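Long-range contacts in WbmS, polysaccharide deacetylase involved in O-antigen biosynthesis (Bordetella bronchiseptica, PDB 3HFT), which probably removes acetyl groups from a polysaccharide during O-antigen biosynthesis, probably with the help of a bound zinc ion: residues N94-L99 against S126-Q131; L219-D224 against W238-A243; G37-T42 against D194-P199. All coordinates share one frame; numbering follows the deposited sequence.

How the contacts relate
The three contacts lie apart on one polysaccharide deacetylase fold with a bound zinc ion and do not touch one another. Contact 1 is the one that holds a metal ligand: H127 binds the zinc ion with D46 and H92. Contact 3 joins the start of strand 39-44, the strand that runs toward D46, to the loop before strand 203-207. Contacts 1 and 3 lie on opposite sides of the chain's centre, about 26 Å between their centres. In sequence, contact 1 falls between the two segments of contact 3. Contact 2 comes later in the chain, after both. It is a surface contact, its centre about 26 Å from that of contact 1 and about 25 Å from that of contact 3.

Contact 1 of 3, residues N94-L99 against S126-Q131; sequences NFNPLL and SHSLVQ. With EDO (1,2-ethanediol), chain F.
N94 and N96 both approach CD2 of H127, a ligand of the zinc site in this polysaccharide deacetylase fold. H127 ND1 binds the zinc ion together with D46 and H92. N96 ND2 donates to S128 OG over 2.9 Å; the bond is nearly straight (166°) and lies in the amide plane. The same ND2 is 3.4 Å from H127 CD2. S128 OG lies 3.4 Å above one face of the H127 ring, offset toward its rim. N94 lies beside H127 and points the same way, its amide almost perpendicular to the ring (87°). N94 OD1 sits at the ring edge. It also accepts from N96 N, capping the turn into helix 96-100. A water joins the two backbones, accepting from F95 N and donating to H127 O. S128 N donates to O1 of an ethanediol, probably from the crystallisation liquor.

The apolar contacts centre on V130. Its CG1, anti to the backbone N (chi1 -180°), packs on F95 CB at 3.8 Å. I135 of helix 133-141 touches both F95 and V130. The second subunit packs A132 against V130 and L99. L99 meets V130 tip to tip, CD1 to CG2, at 4.0 Å.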
# COMPACT_ATOMS: atom_id res chain seq x y z
N ASN A 94 -11.25 -10.91 5.04
CA ASN A 94 -10.46 -11.78 4.18
C ASN A 94 -10.96 -11.81 2.76
O ASN A 94 -11.96 -12.49 2.44
CB ASN A 94 -10.48 -13.19 4.72
CG ASN A 94 -9.60 -14.12 3.91
OD1 ASN A 94 -8.71 -13.69 3.17
ND2 ASN A 94 -9.82 -15.40 4.09
N PHE A 95 -10.26 -11.07 1.89
CA PHE A 95 -10.64 -10.98 0.49
C PHE A 95 -9.82 -11.91 -0.40
O PHE A 95 -10.04 -11.92 -1.61
CB PHE A 95 -10.49 -9.55 -0.03
CG PHE A 95 -11.23 -8.50 0.78
CD1 PHE A 95 -12.62 -8.53 0.89
CD2 PHE A 95 -10.53 -7.45 1.37
CE1 PHE A 95 -13.30 -7.54 1.62
CE2 PHE A 95 -11.21 -6.45 2.07
CZ PHE A 95 -12.60 -6.50 2.21
N ASN A 96 -8.95 -12.72 0.19
CA ASN A 96 -8.12 -13.65 -0.58
C ASN A 96 -8.90 -14.57 -1.50
O ASN A 96 -8.49 -14.79 -2.63
CB ASN A 96 -7.21 -14.50 0.34
CG ASN A 96 -5.95 -13.77 0.76
OD1 ASN A 96 -5.57 -12.76 0.15
ND2 ASN A 96 -5.29 -14.28 1.81
N PRO A 97 -10.03 -15.11 -1.04
CA PRO A 97 -10.78 -15.98 -1.98
C PRO A 97 -11.17 -15.30 -3.30
O PRO A 97 -11.38 -15.96 -4.30
CB PRO A 97 -12.03 -16.35 -1.17
CG PRO A 97 -11.58 -16.23 0.27
CD PRO A 97 -10.66 -15.05 0.29
N LEU A 98 -11.25 -13.97 -3.29
CA LEU A 98 -11.60 -13.26 -4.50
C LEU A 98 -10.44 -13.31 -5.50
O LEU A 98 -10.64 -13.29 -6.72
CB LEU A 98 -11.95 -11.81 -4.17
CG LEU A 98 -13.07 -11.59 -3.16
CD1 LEU A 98 -13.25 -10.09 -2.95
CD2 LEU A 98 -14.37 -12.23 -3.59
N LEU A 99 -9.23 -13.38 -4.96
CA LEU A 99 -8.02 -13.36 -5.77
C LEU A 99 -7.60 -14.77 -6.18
O LEU A 99 -6.95 -14.97 -7.22
CB LEU A 99 -6.89 -12.73 -4.97
CG LEU A 99 -7.19 -11.38 -4.33
CD1 LEU A 99 -5.93 -10.91 -3.58
CD2 LEU A 99 -7.64 -10.40 -5.38
N SER A 126 -6.67 -5.41 6.34
CA SER A 126 -7.10 -6.55 5.52
C SER A 126 -6.18 -7.74 5.70
O SER A 126 -4.96 -7.59 5.76
CB SER A 126 -7.11 -6.19 4.04
OG SER A 126 -8.03 -5.14 3.78
N HIS A 127 -6.76 -8.95 5.77
CA HIS A 127 -5.97 -10.15 5.78
C HIS A 127 -5.17 -10.15 4.48
O HIS A 127 -5.71 -9.80 3.41
CB HIS A 127 -6.79 -11.42 5.87
CG HIS A 127 -5.93 -12.64 5.95
ND1 HIS A 127 -5.01 -12.81 6.96
CD2 HIS A 127 -5.79 -13.70 5.12
CE1 HIS A 127 -4.37 -13.96 6.78
NE2 HIS A 127 -4.81 -14.51 5.66
N SER A 128 -3.88 -10.45 4.60
CA SER A 128 -2.93 -10.42 3.46
C SER A 128 -2.79 -9.04 2.81
O SER A 128 -2.29 -8.93 1.68
CB SER A 128 -3.27 -11.50 2.43
OG SER A 128 -3.09 -12.77 3.06
N LEU A 129 -3.23 -8.01 3.52
CA LEU A 129 -3.07 -6.62 3.08
C LEU A 129 -3.69 -6.40 1.73
O LEU A 129 -3.18 -5.64 0.89
CB LEU A 129 -1.57 -6.24 3.13
CG LEU A 129 -0.90 -6.39 4.50
CD1 LEU A 129 0.54 -5.84 4.50
CD2 LEU A 129 -1.71 -5.71 5.61
N VAL A 130 -4.83 -7.06 1.50
CA VAL A 130 -5.57 -6.87 0.28
C VAL A 130 -6.20 -5.47 0.31
O VAL A 130 -6.96 -5.13 1.22
CB VAL A 130 -6.68 -7.94 0.04
CG1 VAL A 130 -7.40 -7.64 -1.30
CG2 VAL A 130 -6.14 -9.39 0.07
N GLN A 131 -5.89 -4.66 -0.69
CA GLN A 131 -6.37 -3.27 -0.74
C GLN A 131 -6.46 -2.82 -2.18
O GLN A 131 -5.89 -3.46 -3.09
CB GLN A 131 -5.43 -2.38 0.06
CG GLN A 131 -4.00 -2.45 -0.41
CD GLN A 131 -3.00 -1.96 0.63
OE1 GLN A 131 -2.81 -0.76 0.80
NE2 GLN A 131 -2.35 -2.92 1.32
C1 EDO F . -1.70 -9.52 7.18
O1 EDO F . -2.31 -10.75 6.73
C2 EDO F . -1.10 -9.78 8.56
O2 EDO F . -2.01 -10.53 9.42
O HOH W 1 -8.25 -9.37 2.86

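Contact 2 of 3, residues L219-D224 against W238-A243; sequences LRRYED and WRNTSA
R221 reaches from helix 219-224 to the W238-A243 loop and lays its guanidinium against N240. The two side chains cross at about a right angle, yet their flat groups are nearly parallel, with the guanidinium and amide planes 11° apart. Of the N240 side chain, CB comes closest. It lies over one face of the guanidinium, 3.3 Å above the plane and offset toward the rim. N240 OD1 is 3.7 Å from R221 NH2. The arginine starts out extended, with CG anti to the backbone N (chi1 180°). It bends at chi3 (-67°), which sets NE.

NH1 turns to the loop backbone. It donates to W238 O at 2.8 Å, but the bond is weak because it is far from straight. R221 CD also lies close to that oxygen, at 3.4 Å. The main polar partner of R221 is E217, just before the helix, which forms a salt bridge with NE. E217 thus bonds NE, W238 O takes a weak bond from NH1, and N240 CB covers part of one face.

The N240 amide is fixed by its own loop. OD1 accepts from S242 N in an Asx turn, and also from S242 OG. ND2 donates to A243 O.

W238 makes the second area of contact, with the six-membered part of its indole. CZ3 is 3.9 Å from D224 CB, and CH2 is 3.7 Å from D224 O. D224 is itself bound to R220 one turn back by a salt bridge.

This is a surface contact that joins an irregular loop to helix 219-224. W238 also packs on M214 of helix 209-214, and R239 turns the other way to Y213. The loop then runs on into helix 245-256.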
# COMPACT_ATOMS: atom_id res chain seq x y z
N LEU A 219 9.37 -19.30 10.46
CA LEU A 219 8.10 -19.76 9.95
C LEU A 219 8.07 -21.26 9.73
O LEU A 219 6.99 -21.85 9.58
CB LEU A 219 7.72 -19.01 8.69
CG LEU A 219 7.48 -17.52 8.94
CD1 LEU A 219 7.15 -16.77 7.64
CD2 LEU A 219 6.38 -17.32 9.98
N ARG A 220 9.24 -21.91 9.73
CA ARG A 220 9.27 -23.34 9.60
C ARG A 220 8.69 -23.99 10.87
O ARG A 220 8.08 -25.04 10.79
CB ARG A 220 10.71 -23.80 9.32
CG ARG A 220 10.84 -25.26 8.91
CD ARG A 220 9.97 -25.62 7.70
NE ARG A 220 9.98 -27.05 7.44
CZ ARG A 220 10.92 -27.69 6.75
NH1 ARG A 220 11.95 -27.04 6.21
NH2 ARG A 220 10.83 -29.00 6.60
N ARG A 221 8.87 -23.39 12.03
CA ARG A 221 8.26 -23.90 13.27
C ARG A 221 6.74 -23.85 13.12
O ARG A 221 6.02 -24.81 13.40
CB ARG A 221 8.70 -23.06 14.48
CG ARG A 221 8.12 -23.50 15.84
CD ARG A 221 8.46 -22.56 17.01
NE ARG A 221 9.90 -22.61 17.28
CZ ARG A 221 10.50 -23.56 17.98
NH1 ARG A 221 9.82 -24.57 18.49
NH2 ARG A 221 11.82 -23.50 18.14
N TYR A 222 6.26 -22.73 12.58
CA TYR A 222 4.85 -22.54 12.35
C TYR A 222 4.31 -23.58 11.37
O TYR A 222 3.27 -24.21 11.62
CB TYR A 222 4.64 -21.12 11.83
CG TYR A 222 3.25 -20.87 11.37
CD1 TYR A 222 2.23 -20.58 12.27
CD2 TYR A 222 2.93 -20.92 10.01
CE1 TYR A 222 0.94 -20.33 11.85
CE2 TYR A 222 1.63 -20.71 9.58
CZ TYR A 222 0.64 -20.40 10.51
OH TYR A 222 -0.66 -20.18 10.11
N GLU A 223 5.02 -23.80 10.28
CA GLU A 223 4.59 -24.78 9.30
C GLU A 223 4.68 -26.22 9.81
O GLU A 223 3.79 -27.02 9.56
CB GLU A 223 5.37 -24.63 8.00
CG GLU A 223 5.09 -23.33 7.24
CD GLU A 223 3.65 -23.24 6.73
OE1 GLU A 223 3.07 -24.31 6.40
OE2 GLU A 223 3.10 -22.09 6.66
N ASP A 224 5.75 -26.55 10.54
CA ASP A 224 5.91 -27.90 11.08
C ASP A 224 4.84 -28.28 12.10
O ASP A 224 4.55 -29.46 12.27
CB ASP A 224 7.27 -28.07 11.78
CG ASP A 224 8.45 -28.12 10.81
OD1 ASP A 224 8.24 -28.22 9.60
OD2 ASP A 224 9.60 -28.05 11.31
N TRP A 238 5.56 -26.94 21.48
CA TRP A 238 6.23 -26.31 20.35
C TRP A 238 6.71 -24.88 20.60
O TRP A 238 7.30 -24.27 19.71
CB TRP A 238 5.31 -26.29 19.15
CG TRP A 238 5.04 -27.62 18.60
CD1 TRP A 238 4.12 -28.51 19.02
CD2 TRP A 238 5.68 -28.18 17.47
NE1 TRP A 238 4.14 -29.62 18.22
CE2 TRP A 238 5.10 -29.44 17.26
CE3 TRP A 238 6.68 -27.74 16.61
CZ2 TRP A 238 5.51 -30.27 16.23
CZ3 TRP A 238 7.09 -28.55 15.60
CH2 TRP A 238 6.50 -29.78 15.39
N ARG A 239 6.52 -24.36 21.81
CA ARG A 239 7.01 -23.00 22.10
C ARG A 239 8.54 -22.91 22.09
O ARG A 239 9.23 -23.66 22.79
CB ARG A 239 6.50 -22.50 23.46
CG ARG A 239 6.89 -21.05 23.77
CD ARG A 239 6.24 -20.57 25.06
NE ARG A 239 4.82 -20.33 24.83
CZ ARG A 239 3.92 -20.07 25.77
NH1 ARG A 239 4.26 -20.00 27.04
NH2 ARG A 239 2.66 -19.91 25.43
N ASN A 240 9.06 -22.02 21.26
CA ASN A 240 10.49 -21.75 21.17
C ASN A 240 11.00 -21.25 22.48
O ASN A 240 10.40 -20.38 23.07
CB ASN A 240 10.70 -20.69 20.08
CG ASN A 240 12.09 -20.13 20.02
OD1 ASN A 240 13.08 -20.80 20.36
ND2 ASN A 240 12.18 -18.89 19.53
N THR A 241 12.10 -21.82 22.97
CA THR A 241 12.68 -21.41 24.24
C THR A 241 13.80 -20.36 24.07
O THR A 241 14.29 -19.80 25.04
CB THR A 241 13.15 -22.62 25.11
OG1 THR A 241 14.02 -23.44 24.34
CG2 THR A 241 11.96 -23.44 25.57
N SER A 242 14.22 -20.11 22.83
CA SER A 242 15.18 -19.03 22.55
C SER A 242 14.41 -17.72 22.37
O SER A 242 13.27 -17.58 22.85
CB SER A 242 15.98 -19.35 21.29
OG SER A 242 15.18 -19.24 20.13
N ALA A 243 15.03 -16.74 21.72
CA ALA A 243 14.36 -15.48 21.41
C ALA A 243 13.39 -15.69 20.26
O ALA A 243 13.68 -16.45 19.31
CB ALA A 243 15.39 -14.44 21.03

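Contact 3 of 3, residues G37-T42 against D194-P199; sequences GRIFLT and DYWYQP
The entrance to strand 39-44, an inner strand of the parallel sheet, meets the loop that leads to its neighbour, strand 203-207. Within this loop, D194 to Y197 form a type I beta turn, closed by a bond from Y197 N to D194 O.

Y197 makes the polar link. Its OH donates to G37 O over a short 2.5 Å, in the carbonyl plane and on a lone pair. The carbonyl oxygen lies at the edge of the tyrosine ring, in its plane. CG of Y197 is anti to the backbone N (chi1 -176°), which starts the side chain off in the general direction of G37.

G37 packs closely against the loop backbone. Its CA makes a C-H...O contact with Q198 O at 3.5 Å, with an angle of 165° at the hydrogen. P199 O is 3.3 Å from the same CA. G37 has a positive phi (75°), a conformation that favours glycine.

I39 supplies the apolar part. Its CD1 touches CH2 at the edge of the W196 indole at 4.1 Å, and the two side chains cross at about a right angle. I39 CG1 lies 4.2 Å from Y197 CE1. D194 CB and Y197 CB both lie over one face of the indole, offset toward its rim.

N256 of helix 245-256 touches I39, and L252 of that helix touches W196. The N203 side chain bonds to R38 O and Q198 N, both backbone atoms. The arrangement brings a loop alongside the start of one inner strand before it enters the adjacent parallel one, in the alpha/beta fold of a polysaccharide deacetylase.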
# COMPACT_ATOMS: atom_id res chain seq x y z
N GLY A 37 6.14 9.49 18.11
CA GLY A 37 6.90 8.76 19.13
C GLY A 37 6.13 7.72 19.93
O GLY A 37 6.69 7.09 20.82
N ARG A 38 4.86 7.52 19.61
CA ARG A 38 4.04 6.60 20.36
C ARG A 38 4.07 5.25 19.69
O ARG A 38 4.43 5.13 18.52
CB ARG A 38 2.61 7.12 20.47
CG ARG A 38 2.55 8.49 21.12
CD ARG A 38 1.13 8.94 21.31
NE ARG A 38 0.56 8.45 22.55
CZ ARG A 38 -0.74 8.51 22.88
NH1 ARG A 38 -1.66 9.02 22.04
NH2 ARG A 38 -1.12 8.03 24.07
N ILE A 39 3.66 4.25 20.46
CA ILE A 39 3.66 2.87 20.03
C ILE A 39 2.22 2.38 19.98
O ILE A 39 1.43 2.59 20.91
CB ILE A 39 4.47 1.99 20.99
CG1 ILE A 39 5.93 2.49 21.06
CG2 ILE A 39 4.36 0.54 20.56
CD1 ILE A 39 6.77 1.89 22.20
N PHE A 40 1.87 1.78 18.85
CA PHE A 40 0.53 1.21 18.64
C PHE A 40 0.66 -0.30 18.40
O PHE A 40 1.04 -0.75 17.32
CB PHE A 40 -0.14 1.86 17.43
CG PHE A 40 -0.35 3.35 17.58
CD1 PHE A 40 0.69 4.22 17.43
CD2 PHE A 40 -1.60 3.85 17.92
CE1 PHE A 40 0.50 5.59 17.60
CE2 PHE A 40 -1.79 5.22 18.06
CZ PHE A 40 -0.73 6.08 17.91
N LEU A 41 0.40 -1.09 19.45
CA LEU A 41 0.45 -2.54 19.32
C LEU A 41 -0.85 -2.98 18.67
O LEU A 41 -1.96 -2.60 19.13
CB LEU A 41 0.60 -3.20 20.70
CG LEU A 41 1.88 -2.93 21.49
CD1 LEU A 41 1.79 -3.53 22.91
CD2 LEU A 41 3.08 -3.46 20.74
N THR A 42 -0.73 -3.74 17.60
CA THR A 42 -1.88 -4.23 16.87
C THR A 42 -1.77 -5.75 16.73
O THR A 42 -0.67 -6.30 16.58
CB THR A 42 -2.06 -3.53 15.49
OG1 THR A 42 -1.03 -3.94 14.59
CG2 THR A 42 -2.09 -1.98 15.63
N ASP A 194 15.23 -1.02 21.00
CA ASP A 194 14.13 -0.97 20.07
C ASP A 194 14.62 -0.38 18.75
O ASP A 194 14.42 0.80 18.46
CB ASP A 194 13.02 -0.12 20.67
CG ASP A 194 12.37 -0.78 21.90
OD1 ASP A 194 12.38 -2.03 22.01
OD2 ASP A 194 11.82 -0.04 22.75
N TYR A 195 15.24 -1.24 17.95
CA TYR A 195 15.88 -0.83 16.69
C TYR A 195 14.94 -0.15 15.69
O TYR A 195 15.37 0.68 14.88
CB TYR A 195 16.57 -2.03 16.04
CG TYR A 195 15.72 -3.26 15.78
CD1 TYR A 195 14.85 -3.31 14.71
CD2 TYR A 195 15.86 -4.41 16.55
CE1 TYR A 195 14.07 -4.44 14.46
CE2 TYR A 195 15.11 -5.54 16.31
CZ TYR A 195 14.20 -5.55 15.23
OH TYR A 195 13.44 -6.67 14.96
N TRP A 196 13.67 -0.50 15.77
CA TRP A 196 12.65 -0.02 14.86
C TRP A 196 12.04 1.33 15.25
O TRP A 196 11.33 1.95 14.43
CB TRP A 196 11.52 -1.08 14.82
CG TRP A 196 11.17 -1.56 16.18
CD1 TRP A 196 11.68 -2.64 16.80
CD2 TRP A 196 10.31 -0.91 17.12
NE1 TRP A 196 11.19 -2.72 18.09
CE2 TRP A 196 10.32 -1.68 18.29
CE3 TRP A 196 9.52 0.24 17.07
CZ2 TRP A 196 9.62 -1.30 19.45
CZ3 TRP A 196 8.82 0.60 18.20
CH2 TRP A 196 8.85 -0.18 19.37
N TYR A 197 12.33 1.78 16.48
CA TYR A 197 11.65 2.92 17.08
C TYR A 197 11.97 4.26 16.43
O TYR A 197 13.14 4.61 16.25
CB TYR A 197 11.96 2.99 18.59
CG TYR A 197 11.21 4.11 19.30
CD1 TYR A 197 9.82 4.07 19.43
CD2 TYR A 197 11.89 5.21 19.80
CE1 TYR A 197 9.12 5.12 20.08
CE2 TYR A 197 11.21 6.26 20.45
CZ TYR A 197 9.83 6.21 20.57
OH TYR A 197 9.18 7.25 21.20
N GLN A 198 10.92 5.01 16.13
CA GLN A 198 11.02 6.35 15.61
C GLN A 198 10.47 7.34 16.67
O GLN A 198 9.25 7.44 16.89
CB GLN A 198 10.19 6.46 14.33
CG GLN A 198 10.47 5.35 13.31
CD GLN A 198 9.87 5.62 11.96
OE1 GLN A 198 9.06 6.54 11.78
NE2 GLN A 198 10.28 4.81 10.96
N PRO A 199 11.37 8.08 17.33
CA PRO A 199 10.85 9.07 18.29
C PRO A 199 10.10 10.15 17.58
O PRO A 199 9.30 10.87 18.20
CB PRO A 199 12.12 9.64 18.91
CG PRO A 199 13.22 9.25 18.06
CD PRO A 199 12.83 8.10 17.24